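Local coordinates for polysaccharide deacetylase (Ammonifex degensii, PDB 4WCJ), which probably removes N-acetyl groups from poly-beta-1,6-N-acetyl-D-glucosamine, as a zinc-binding member of carbohydrate esterase family 4, at residues 32-38 and 255-259; 71-75 and 117-121; 80-84 and 235-240; 98-102 and 135-139; 156-161 and 185-190. All blocks are in the same frame, centred on the assembly; numbering follows the deposited sequence.

Contact 1 of 5, residues 32-38 and 255-259; sequences LQGDGLV and QVAAW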
# COMPACT_ATOMS: atom_id res chain seq x y z
N LEU A 32 0.05 6.45 -17.96
CA LEU A 32 -1.18 5.71 -17.70
C LEU A 32 -2.23 5.88 -18.80
O LEU A 32 -2.69 7.00 -19.06
CB LEU A 32 -1.78 6.15 -16.36
CG LEU A 32 -0.87 6.17 -15.13
CD1 LEU A 32 -1.66 6.62 -13.91
CD2 LEU A 32 -0.25 4.81 -14.89
N GLN A 33 -2.60 4.78 -19.44
CA GLN A 33 -3.65 4.81 -20.45
C GLN A 33 -4.57 3.59 -20.35
O GLN A 33 -4.13 2.49 -20.01
CB GLN A 33 -3.05 4.88 -21.86
CG GLN A 33 -2.35 6.20 -22.17
CD GLN A 33 -1.67 6.19 -23.53
OE1 GLN A 33 -1.95 5.34 -24.38
NE2 GLN A 33 -0.75 7.14 -23.73
N GLY A 34 -5.86 3.80 -20.63
CA GLY A 34 -6.79 2.70 -20.77
C GLY A 34 -7.49 2.22 -19.51
O GLY A 34 -7.10 2.56 -18.39
N ASP A 35 -8.53 1.42 -19.71
CA ASP A 35 -9.27 0.80 -18.61
C ASP A 35 -8.39 -0.18 -17.85
O ASP A 35 -7.54 -0.85 -18.42
CB ASP A 35 -10.51 0.07 -19.13
CG ASP A 35 -11.61 1.03 -19.57
OD1 ASP A 35 -11.62 2.20 -19.13
OD2 ASP A 35 -12.49 0.59 -20.35
N GLY A 36 -8.60 -0.27 -16.54
CA GLY A 36 -7.80 -1.16 -15.72
C GLY A 36 -7.67 -0.62 -14.31
O GLY A 36 -8.34 0.35 -13.96
N LEU A 37 -6.79 -1.23 -13.53
CA LEU A 37 -6.64 -0.89 -12.12
C LEU A 37 -5.39 -0.07 -11.82
O LEU A 37 -4.28 -0.55 -12.00
CB LEU A 37 -6.58 -2.17 -11.28
CG LEU A 37 -6.22 -2.00 -9.80
CD1 LEU A 37 -7.29 -1.22 -9.05
CD2 LEU A 37 -5.97 -3.35 -9.15
N VAL A 38 -5.58 1.16 -11.36
CA VAL A 38 -4.46 1.96 -10.86
C VAL A 38 -4.46 1.92 -9.34
O VAL A 38 -5.51 2.08 -8.71
CB VAL A 38 -4.52 3.42 -11.38
CG1 VAL A 38 -3.67 4.35 -10.51
CG2 VAL A 38 -4.08 3.48 -12.83
N GLN A 255 -1.05 13.08 -13.89
CA GLN A 255 -1.09 11.92 -14.77
C GLN A 255 -2.23 10.98 -14.42
O GLN A 255 -2.87 10.41 -15.30
CB GLN A 255 0.24 11.16 -14.71
CG GLN A 255 1.45 12.05 -14.91
CD GLN A 255 1.41 12.79 -16.22
OE1 GLN A 255 0.80 12.34 -17.19
NE2 GLN A 255 2.07 13.95 -16.27
N VAL A 256 -2.46 10.80 -13.13
CA VAL A 256 -3.55 9.96 -12.66
C VAL A 256 -4.88 10.64 -13.00
O VAL A 256 -5.80 10.00 -13.51
CB VAL A 256 -3.46 9.69 -11.15
CG1 VAL A 256 -4.73 9.01 -10.63
CG2 VAL A 256 -2.23 8.85 -10.84
N ALA A 257 -4.94 11.95 -12.74
CA ALA A 257 -6.15 12.74 -12.99
C ALA A 257 -6.50 12.76 -14.46
O ALA A 257 -7.67 12.65 -14.83
CB ALA A 257 -5.97 14.15 -12.46
N ALA A 258 -5.49 12.91 -15.31
CA ALA A 258 -5.70 12.90 -16.75
C ALA A 258 -6.18 11.54 -17.22
O ALA A 258 -7.07 11.43 -18.06
CB ALA A 258 -4.41 13.28 -17.47
N TRP A 259 -5.58 10.49 -16.66
CA TRP A 259 -5.97 9.12 -16.96
C TRP A 259 -7.41 8.86 -16.56
O TRP A 259 -8.15 8.16 -17.26
CB TRP A 259 -5.03 8.14 -16.25
CG TRP A 259 -5.55 6.74 -16.20
CD1 TRP A 259 -5.50 5.82 -17.20
CD2 TRP A 259 -6.17 6.09 -15.09
NE1 TRP A 259 -6.07 4.64 -16.79
CE2 TRP A 259 -6.49 4.78 -15.49
CE3 TRP A 259 -6.50 6.50 -13.78
CZ2 TRP A 259 -7.11 3.87 -14.64
CZ3 TRP A 259 -7.12 5.59 -12.94
CH2 TRP A 259 -7.42 4.29 -13.37
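Trp259 lies with its indole in the bend of residues 32-38, which touch it at the edge and over one face. Its NE1 donates to Gly34 O at 2.8 Å, a moderately straight bond (155° at the hydrogen) whose acceptor sits slightly out of the indole plane. Over one face of the six-membered ring comes Val38: its CG2 is 3.5 Å from the ring centroid in a CH-pi contact, displaced toward the rim. Gly36 O approaches the edge in plane, 3.8 Å from Trp259 CZ2. At the other end of the indole, Leu32 CB packs 3.8 Å from Trp259 CG, and Leu32 CD1 reaches Val256 CG2, also at 3.8 Å, less than one helical turn earlier. With CG anti to the backbone N (chi1 165°), Trp259 extends its indole away from the helix and into the bend. The bend itself depends on glycine: at the backbone angles of both Gly34 and Gly36 a side chain would press against the preceding carbonyl oxygen. In the next shell, Lys91 makes a cation-pi contact with the indole and a hydrogen bond from its NZ to Trp259 O, while Val93 and Val234 also touch the Trp259 side chain. Helix 253-261 is thereby seated on the start of strand 36-42, which pairs in parallel with strands 91-99 and 242-247; Val246 of the latter meets both Val38 and Val256.

Contact 2 of 5, residues 71-75 and 117-121; sequences RFVTP and IPFLF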
# COMPACT_ATOMS: atom_id res chain seq x y z
N ARG A 71 -14.14 4.05 -10.15
CA ARG A 71 -14.64 3.12 -9.14
C ARG A 71 -13.56 2.71 -8.14
O ARG A 71 -12.53 2.15 -8.52
CB ARG A 71 -15.22 1.87 -9.81
CG ARG A 71 -15.35 0.68 -8.88
CD ARG A 71 -16.23 -0.41 -9.48
NE ARG A 71 -16.60 -1.41 -8.47
CZ ARG A 71 -17.57 -2.30 -8.63
NH1 ARG A 71 -18.27 -2.33 -9.75
NH2 ARG A 71 -17.84 -3.17 -7.66
N PHE A 72 -13.79 2.99 -6.86
CA PHE A 72 -12.87 2.57 -5.81
C PHE A 72 -13.15 1.13 -5.38
O PHE A 72 -14.27 0.77 -5.01
CB PHE A 72 -12.94 3.50 -4.60
CG PHE A 72 -12.39 4.88 -4.85
CD1 PHE A 72 -13.21 5.89 -5.32
CD2 PHE A 72 -11.05 5.16 -4.62
CE1 PHE A 72 -12.70 7.16 -5.54
CE2 PHE A 72 -10.54 6.42 -4.83
CZ PHE A 72 -11.37 7.43 -5.30
N VAL A 73 -12.08 0.34 -5.40
CA VAL A 73 -12.11 -1.11 -5.29
C VAL A 73 -11.53 -1.57 -3.94
O VAL A 73 -10.63 -0.91 -3.39
CB VAL A 73 -11.32 -1.71 -6.50
CG1 VAL A 73 -10.03 -2.42 -6.06
CG2 VAL A 73 -12.21 -2.58 -7.37
N THR A 74 -12.05 -2.66 -3.38
CA THR A 74 -11.50 -3.21 -2.14
C THR A 74 -10.24 -4.01 -2.44
O THR A 74 -10.04 -4.43 -3.58
CB THR A 74 -12.51 -4.13 -1.39
OG1 THR A 74 -12.78 -5.29 -2.20
CG2 THR A 74 -13.80 -3.40 -1.09
N PRO A 75 -9.38 -4.23 -1.43
CA PRO A 75 -8.23 -5.10 -1.69
C PRO A 75 -8.63 -6.49 -2.22
O PRO A 75 -7.97 -7.00 -3.12
CB PRO A 75 -7.55 -5.18 -0.32
CG PRO A 75 -7.87 -3.88 0.32
CD PRO A 75 -9.31 -3.61 -0.10
N ILE A 117 -14.61 4.84 1.36
CA ILE A 117 -13.57 4.35 0.47
C ILE A 117 -12.64 3.37 1.19
O ILE A 117 -11.98 3.72 2.17
CB ILE A 117 -12.75 5.53 -0.11
CG1 ILE A 117 -13.62 6.36 -1.05
CG2 ILE A 117 -11.51 5.01 -0.85
CD1 ILE A 117 -13.01 7.69 -1.44
N PRO A 118 -12.58 2.14 0.68
CA PRO A 118 -11.67 1.13 1.22
C PRO A 118 -10.21 1.52 1.00
O PRO A 118 -9.93 2.34 0.12
CB PRO A 118 -12.01 -0.13 0.42
CG PRO A 118 -13.16 0.23 -0.48
CD PRO A 118 -13.18 1.71 -0.59
N PHE A 119 -9.30 0.96 1.78
CA PHE A 119 -7.89 1.18 1.53
C PHE A 119 -7.04 0.06 2.12
O PHE A 119 -7.45 -0.63 3.06
CB PHE A 119 -7.45 2.55 2.09
CG PHE A 119 -7.63 2.71 3.58
CD1 PHE A 119 -8.89 2.86 4.14
CD2 PHE A 119 -6.52 2.75 4.42
CE1 PHE A 119 -9.05 3.01 5.50
CE2 PHE A 119 -6.67 2.92 5.78
CZ PHE A 119 -7.93 3.05 6.32
N LEU A 120 -5.86 -0.14 1.54
CA LEU A 120 -4.92 -1.12 2.04
C LEU A 120 -3.81 -0.38 2.79
O LEU A 120 -3.17 0.50 2.23
CB LEU A 120 -4.34 -1.97 0.90
CG LEU A 120 -4.14 -3.47 1.13
CD1 LEU A 120 -3.66 -4.18 -0.15
CD2 LEU A 120 -3.21 -3.74 2.29
N PHE A 121 -3.59 -0.76 4.04
CA PHE A 121 -2.59 -0.11 4.90
C PHE A 121 -1.43 -1.06 5.13
O PHE A 121 -1.56 -2.01 5.92
CB PHE A 121 -3.25 0.28 6.23
CG PHE A 121 -2.49 1.32 7.03
CD1 PHE A 121 -1.43 2.03 6.47
CD2 PHE A 121 -2.85 1.57 8.35
CE1 PHE A 121 -0.75 2.99 7.23
CE2 PHE A 121 -2.16 2.52 9.11
CZ PHE A 121 -1.13 3.23 8.55
O HOH W 1 -9.74 2.02 -2.70
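Within the beta-alpha barrel, the strand 71-72 and the turn into helix 75-82 pack on the start of strand 119-123, with Phe72 on Ile117, Thr74 on Pro118 and Pro75 on Leu120. Both strands pair in parallel with strand 91-99, and the touching parts run only 30° apart. The phenyl ring of Phe72 takes Ile117 on one face: CD1 stands over the ring centre, 4.1 Å from the centroid, in a CH-pi contact. The other branch, Ile117 CG2, reaches the ring at Phe72 CD2, 3.8 Å away, so both branches of the isoleucine lie on the same face of the ring. Thr74 divides its side chain between two tasks. Its OG1, lying between the backbone N and the carbonyl carbon (chi1 65°), caps a backbone N of the following helix, which leaves CG2 to meet Pro118 CG at 3.7 Å. Beyond it, Pro75 CG packs 3.8 Å from Leu120 CG. No direct hydrogen bond joins the segments; a water bridges them instead, donating to Val73 O at 3.1 Å and to Pro118 O at 2.8 Å, which satisfies two carbonyls in a buried place. Thr74 N in turn is bonded to Glu77 OE1. Threonine at the N-cap, proline in the first turn and a glutamate answering the N-cap backbone resemble a capping box at the start of a barrel helix.

Contact 3 of 5, residues 80-84 and 235-240; sequences DYLAG and NRPGDA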
# COMPACT_ATOMS: atom_id res chain seq x y z
N ASP A 80 -9.05 -10.35 -6.83
CA ASP A 80 -9.86 -11.14 -7.73
C ASP A 80 -9.83 -10.56 -9.14
O ASP A 80 -9.91 -11.30 -10.12
CB ASP A 80 -11.29 -11.25 -7.21
CG ASP A 80 -11.38 -12.04 -5.92
OD1 ASP A 80 -10.48 -12.87 -5.67
OD2 ASP A 80 -12.34 -11.83 -5.16
N TYR A 81 -9.70 -9.24 -9.25
CA TYR A 81 -9.62 -8.60 -10.56
C TYR A 81 -8.33 -8.95 -11.27
O TYR A 81 -8.34 -9.43 -12.40
CB TYR A 81 -9.75 -7.08 -10.43
CG TYR A 81 -9.56 -6.33 -11.73
CD1 TYR A 81 -10.53 -6.36 -12.71
CD2 TYR A 81 -8.41 -5.57 -11.96
CE1 TYR A 81 -10.37 -5.66 -13.90
CE2 TYR A 81 -8.24 -4.88 -13.15
CZ TYR A 81 -9.22 -4.93 -14.11
OH TYR A 81 -9.07 -4.24 -15.29
N LEU A 82 -7.21 -8.72 -10.59
CA LEU A 82 -5.89 -8.96 -11.16
C LEU A 82 -5.64 -10.44 -11.42
O LEU A 82 -4.88 -10.80 -12.32
CB LEU A 82 -4.81 -8.40 -10.24
CG LEU A 82 -4.76 -6.88 -10.22
CD1 LEU A 82 -3.58 -6.39 -9.41
CD2 LEU A 82 -4.69 -6.33 -11.64
N ALA A 83 -6.30 -11.29 -10.65
CA ALA A 83 -6.21 -12.72 -10.86
C ALA A 83 -7.19 -13.15 -11.95
O ALA A 83 -7.23 -14.32 -12.31
CB ALA A 83 -6.49 -13.48 -9.57
N GLY A 84 -7.97 -12.20 -12.46
CA GLY A 84 -8.93 -12.47 -13.52
C GLY A 84 -9.97 -13.49 -13.09
O GLY A 84 -10.65 -14.10 -13.93
N ASN A 235 -2.71 -1.62 -14.05
CA ASN A 235 -2.73 -3.06 -13.82
C ASN A 235 -3.93 -3.70 -14.50
O ASN A 235 -5.03 -3.15 -14.48
CB ASN A 235 -2.72 -3.36 -12.32
CG ASN A 235 -1.46 -2.85 -11.63
OD1 ASN A 235 -0.39 -3.45 -11.73
ND2 ASN A 235 -1.58 -1.72 -10.94
N ARG A 236 -3.70 -4.86 -15.11
CA ARG A 236 -4.72 -5.55 -15.89
C ARG A 236 -4.92 -6.98 -15.38
O ARG A 236 -4.04 -7.53 -14.72
CB ARG A 236 -4.33 -5.56 -17.37
CG ARG A 236 -4.27 -4.18 -18.02
CD ARG A 236 -5.67 -3.63 -18.29
NE ARG A 236 -6.42 -4.50 -19.20
CZ ARG A 236 -7.70 -4.32 -19.51
NH1 ARG A 236 -8.30 -5.17 -20.34
NH2 ARG A 236 -8.39 -3.31 -18.99
N PRO A 237 -6.08 -7.59 -15.68
CA PRO A 237 -6.28 -8.99 -15.26
C PRO A 237 -5.17 -9.90 -15.76
O PRO A 237 -4.73 -9.77 -16.91
CB PRO A 237 -7.63 -9.35 -15.89
CG PRO A 237 -8.35 -8.06 -16.00
CD PRO A 237 -7.29 -7.03 -16.31
N GLY A 238 -4.69 -10.79 -14.90
CA GLY A 238 -3.60 -11.67 -15.25
C GLY A 238 -2.23 -11.14 -14.84
O GLY A 238 -1.20 -11.71 -15.21
N ASP A 239 -2.22 -10.04 -14.10
CA ASP A 239 -0.97 -9.48 -13.61
C ASP A 239 -0.58 -10.05 -12.25
O ASP A 239 0.56 -9.91 -11.83
CB ASP A 239 -1.06 -7.95 -13.52
CG ASP A 239 -0.81 -7.27 -14.85
OD1 ASP A 239 -0.41 -7.95 -15.82
OD2 ASP A 239 -1.01 -6.04 -14.93
N ALA A 240 -1.53 -10.68 -11.57
CA ALA A 240 -1.26 -11.25 -10.25
C ALA A 240 -0.11 -12.25 -10.34
O ALA A 240 0.01 -12.98 -11.32
CB ALA A 240 -2.52 -11.93 -9.69
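Leu82 O, in the final turn of helix 75-82, is gripped by three backbone N-H groups of residues 235-240. Gly238 N gives the short bond at 2.6 Å, reaching the oxygen from above the carbonyl plane; Asp239 N at 3.3 Å and Ala240 N at 3.4 Å add weak ones. These donors belong to or directly follow a type II turn from Arg236 to Asp239, braced by a nearly linear side-chain bond from Arg236 N to Asp239 OD2 (2.9 Å), an oxygen that also meets Lys233 in a salt bridge. Gly84 ends the helix in a Schellman motif. Beside the grip, Tyr81 has CG anti to the backbone N (chi1 175°), which carries the ring alongside Pro237, whose CG lies over one face, 4.1 Å from the centroid. Pro237 CD meets the hydroxyl, 3.5 Å from Tyr81 OH. Leu82 CD2 packs on Asn235 CB at 3.6 Å, while the amide ND2 of Asn235 bonds Gly244 O and Leu37 O. An alanine at Tyr81 would take away this ring and would probably leave the proline face without its cover, opening a gap beside the turn. A carbonyl at a helix end, where helical donors run out, thus finds its partners in a loop, whose N-H groups probably offset the partial negative charge of the helix end.

Contact 4 of 5, residues 98-102 and 135-139; sequences DDGDL and FSMCS. With ZN (zinc ion), chain B.
Met137 has CG anti to its own carbonyl carbon (chi1 -61°), and further bends fold the thioether back onto the chain at Gly100 and Asp101. The contact joins the loop after strand 91-99, the strand that ends in the TFDD motif of family 4 carbohydrate esterases, to the end of the small hairpin of strands 131-132 and 135-136. Met137 SD rests 3.6 Å from Gly100 C, and its methyl CE lies 3.7 Å from Asp101 CA. Asp101, by contrast, swings CG to the far side from the backbone N (chi1 -165°), which places OD1 3.2 Å from Phe135 CB; its OD2 bonds Ser103 OG at the start of helix 102-114. The backbones are tied by a single bridge between Asp101 and Met137, with two hydrogen bonds: Cys138 N to Gly100 O at 2.7 Å, almost in line with the carbonyl (176°), and Leu102 N to Ser136 O at 2.9 Å. Gly100 has a backbone conformation that calls for glycine, and a CB there would also approach Met137 SD. With an alanine in place of Met137, the Gly100 peptide and the Asp101 backbone would probably lose their sulfur and methyl cover, and the turn just past the metal ligand would be less firmly packed. That ligand, Asp99, shares the zinc with His157 and His162, while Asp98 forms a salt bridge with Arg245. Asp99 OD1 binds zinc at 2.2 Å, and Asp99 OD2 accepts a hydrogen bond from a zinc-bound water at 2.7 Å.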
# COMPACT_ATOMS: atom_id res chain seq x y z
N ASP A 98 1.56 3.37 2.83
CA ASP A 98 2.76 2.68 3.35
C ASP A 98 3.29 3.29 4.64
O ASP A 98 3.41 4.50 4.73
CB ASP A 98 3.90 2.70 2.33
CG ASP A 98 3.70 1.71 1.21
OD1 ASP A 98 2.63 1.06 1.15
OD2 ASP A 98 4.62 1.60 0.37
N ASP A 99 3.62 2.41 5.60
CA ASP A 99 4.49 2.60 6.78
C ASP A 99 3.75 2.42 8.11
O ASP A 99 4.11 1.55 8.91
CB ASP A 99 5.22 3.95 6.78
CG ASP A 99 6.26 4.04 5.68
OD1 ASP A 99 6.47 3.02 5.01
OD2 ASP A 99 6.84 5.13 5.48
N GLY A 100 2.74 3.25 8.35
CA GLY A 100 1.99 3.16 9.59
C GLY A 100 1.82 4.50 10.27
O GLY A 100 1.47 4.56 11.46
N ASP A 101 2.05 5.58 9.53
CA ASP A 101 2.03 6.92 10.13
C ASP A 101 0.71 7.22 10.85
O ASP A 101 -0.36 6.86 10.37
CB ASP A 101 2.29 7.99 9.08
CG ASP A 101 2.64 9.32 9.69
OD1 ASP A 101 3.80 9.49 10.13
OD2 ASP A 101 1.77 10.22 9.75
N LEU A 102 0.81 7.89 11.99
CA LEU A 102 -0.37 8.28 12.77
C LEU A 102 -1.35 9.10 11.95
O LEU A 102 -2.56 9.04 12.19
CB LEU A 102 0.06 9.07 14.01
CG LEU A 102 -1.06 9.57 14.92
CD1 LEU A 102 -1.95 8.40 15.38
CD2 LEU A 102 -0.50 10.33 16.11
N PHE A 135 8.41 10.34 13.31
CA PHE A 135 6.96 10.42 13.21
C PHE A 135 6.27 9.40 14.11
O PHE A 135 6.65 8.22 14.13
CB PHE A 135 6.49 10.19 11.78
CG PHE A 135 6.89 11.26 10.82
CD1 PHE A 135 8.18 11.29 10.30
CD2 PHE A 135 5.98 12.21 10.40
CE1 PHE A 135 8.56 12.28 9.39
CE2 PHE A 135 6.35 13.20 9.50
CZ PHE A 135 7.64 13.23 8.99
N SER A 136 5.22 9.83 14.81
CA SER A 136 4.40 8.88 15.55
C SER A 136 3.73 7.93 14.58
O SER A 136 3.25 8.35 13.52
CB SER A 136 3.35 9.59 16.39
OG SER A 136 3.96 10.46 17.30
N MET A 137 3.72 6.66 14.95
CA MET A 137 3.01 5.63 14.19
C MET A 137 1.66 5.40 14.84
O MET A 137 1.49 5.69 16.02
CB MET A 137 3.80 4.32 14.13
CG MET A 137 5.17 4.44 13.46
SD MET A 137 5.09 4.68 11.66
CE MET A 137 5.37 6.45 11.56
N CYS A 138 0.70 4.90 14.07
CA CYS A 138 -0.54 4.40 14.65
C CYS A 138 -0.22 3.39 15.74
O CYS A 138 0.78 2.67 15.67
CB CYS A 138 -1.42 3.74 13.59
SG CYS A 138 -2.04 4.84 12.33
N SER A 139 -1.06 3.36 16.76
CA SER A 139 -1.03 2.26 17.73
C SER A 139 -1.82 1.07 17.19
O SER A 139 -2.57 1.20 16.23
CB SER A 139 -1.62 2.72 19.06
OG SER A 139 -3.01 2.95 18.92
ZN ZN B . 7.63 2.51 3.25
O HOH W 2 6.81 3.18 1.20
O HOH W 3 8.17 4.68 3.12

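Contact 5 of 5, residues 156-161 and 185-190; sequences LHTYDL and DTARGT. With ZN (zinc ion), chain B.
A loop-on-helix contact sets Leu156, at the end of strand 152-156, and Tyr159 and Asp160 of the zinc-ligand loop that follows against Asp185, Arg188 and Gly189 of helix 179-197. This loop bears His157 and His162, the histidine ligands of the carbohydrate esterase family 4 metal site. Asp185 receives two successive backbone N-H groups on its carboxylate: Tyr159 N to OD1 at 2.8 Å, and Asp160 N to OD2 at 2.9 Å on the syn lone pair. Leu161 CG packs 3.6 Å from the same Asp185 OD2. One turn on, the extended Arg188 lies flat over the Tyr159 ring, guanidinium and ring planes 8° apart; its CD stands over the ring centre, 3.5 Å from the centroid, in a CH-pi contact. Tyr159 CG opposite the backbone N (chi1 -180°) sends the ring out across the helix, against the arginine chain. Gly189 lets the backbones approach, with Leu156 CD1 3.6 Å from Gly189 CA; any side chain there would strike the leucine. Within the loop Thr158 OG1 donates to His157 O and accepts from Leu161 N at 3.1 Å, an ST motif. His157 ND1 bonds Ala205 O, which probably steadies the imidazole, and His157 NE2 binds zinc at 2.1 Å.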
# COMPACT_ATOMS: atom_id res chain seq x y z
N LEU A 156 1.55 -6.23 5.01
CA LEU A 156 2.86 -6.16 5.66
C LEU A 156 3.87 -5.36 4.82
O LEU A 156 3.93 -5.49 3.59
CB LEU A 156 3.39 -7.58 5.93
CG LEU A 156 4.71 -7.71 6.70
CD1 LEU A 156 4.59 -7.22 8.14
CD2 LEU A 156 5.20 -9.16 6.68
N HIS A 157 4.66 -4.53 5.50
CA HIS A 157 5.66 -3.65 4.91
C HIS A 157 6.99 -3.98 5.60
O HIS A 157 7.69 -3.10 6.07
CB HIS A 157 5.25 -2.18 5.11
CG HIS A 157 5.88 -1.19 4.17
ND1 HIS A 157 6.11 -1.46 2.84
CD2 HIS A 157 6.29 0.09 4.37
CE1 HIS A 157 6.65 -0.40 2.27
NE2 HIS A 157 6.76 0.56 3.17
N THR A 158 7.31 -5.28 5.64
CA THR A 158 8.30 -5.90 6.54
C THR A 158 7.91 -5.75 8.01
O THR A 158 7.04 -4.95 8.36
CB THR A 158 9.77 -5.36 6.37
OG1 THR A 158 9.92 -4.09 7.02
CG2 THR A 158 10.15 -5.27 4.91
N TYR A 159 8.55 -6.55 8.87
CA TYR A 159 8.45 -6.36 10.32
C TYR A 159 9.35 -5.20 10.77
O TYR A 159 8.89 -4.24 11.41
CB TYR A 159 8.84 -7.63 11.08
CG TYR A 159 8.75 -7.48 12.59
CD1 TYR A 159 7.54 -7.64 13.25
CD2 TYR A 159 9.87 -7.15 13.35
CE1 TYR A 159 7.45 -7.49 14.62
CE2 TYR A 159 9.78 -7.00 14.72
CZ TYR A 159 8.57 -7.17 15.35
OH TYR A 159 8.47 -7.02 16.71
N ASP A 160 10.63 -5.30 10.48
CA ASP A 160 11.57 -4.22 10.82
C ASP A 160 12.79 -4.26 9.90
O ASP A 160 13.93 -4.39 10.36
CB ASP A 160 11.98 -4.31 12.29
CG ASP A 160 12.77 -3.10 12.76
OD1 ASP A 160 12.62 -2.00 12.18
OD2 ASP A 160 13.56 -3.26 13.72
N LEU A 161 12.54 -4.13 8.60
CA LEU A 161 13.62 -4.13 7.62
C LEU A 161 13.47 -2.96 6.65
O LEU A 161 13.95 -3.01 5.53
CB LEU A 161 13.65 -5.46 6.85
CG LEU A 161 14.45 -6.60 7.48
CD1 LEU A 161 14.51 -7.80 6.55
CD2 LEU A 161 15.86 -6.15 7.83
N ASP A 185 12.20 -12.23 8.89
CA ASP A 185 11.49 -10.98 9.16
C ASP A 185 10.06 -11.04 8.65
O ASP A 185 9.12 -10.61 9.32
CB ASP A 185 12.23 -9.82 8.50
CG ASP A 185 11.56 -8.49 8.73
OD1 ASP A 185 10.69 -8.13 7.91
OD2 ASP A 185 11.91 -7.80 9.70
N THR A 186 9.89 -11.58 7.44
CA THR A 186 8.56 -11.72 6.85
C THR A 186 7.68 -12.64 7.67
O THR A 186 6.50 -12.35 7.89
CB THR A 186 8.65 -12.23 5.39
OG1 THR A 186 9.48 -11.34 4.63
CG2 THR A 186 7.27 -12.27 4.75
N ALA A 187 8.24 -13.75 8.14
CA ALA A 187 7.47 -14.70 8.95
C ALA A 187 7.09 -14.06 10.28
O ALA A 187 6.00 -14.29 10.80
CB ALA A 187 8.26 -15.98 9.18
N ARG A 188 8.00 -13.26 10.83
CA ARG A 188 7.72 -12.56 12.08
C ARG A 188 6.60 -11.55 11.85
O ARG A 188 5.68 -11.42 12.67
CB ARG A 188 8.98 -11.88 12.61
CG ARG A 188 8.77 -11.13 13.93
CD ARG A 188 10.07 -10.54 14.46
NE ARG A 188 9.99 -10.20 15.88
CZ ARG A 188 11.00 -9.73 16.60
NH1 ARG A 188 12.19 -9.53 16.03
NH2 ARG A 188 10.84 -9.46 17.88
N GLY A 189 6.67 -10.85 10.73
CA GLY A 189 5.68 -9.85 10.40
C GLY A 189 4.30 -10.48 10.28
O GLY A 189 3.33 -9.96 10.82
N THR A 190 4.21 -11.60 9.57
CA THR A 190 2.90 -12.22 9.39
C THR A 190 2.35 -12.74 10.71
O THR A 190 1.15 -12.61 11.00
CB THR A 190 2.93 -13.36 8.35
OG1 THR A 190 3.80 -14.41 8.79
CG2 THR A 190 3.43 -12.83 7.02
ZN ZN B . 7.63 2.51 3.25
O HOH W 3 8.17 4.68 3.12
O HOH W 2 6.81 3.18 1.20

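Contacts 1, 2 and 4 all reach the parallel sheet of the barrel, in which strand 91-99 pairs with 36-42, 71-72 and 119-123. Contact 1 joins the start of the chain to its last helix and so encloses the other four in sequence; the segments of contact 2 alternate with those of contacts 3 and 4, and contact 5 follows contact 4. Contacts 1 and 3 are joined by probable hydrogen bonds from Arg236 NH2 to Asp35 O and from Leu37 N to Asn235 O. Contacts 4 and 5, centres about 15 Å apart, share the zinc and two waters. Packing between Phe121 and Gly100 connects contact 2 to contact 4. The centre of contact 1 lies about 29 Å from that of contact 4 and about 31 Å from that of contact 5, the two that hold zinc ligands.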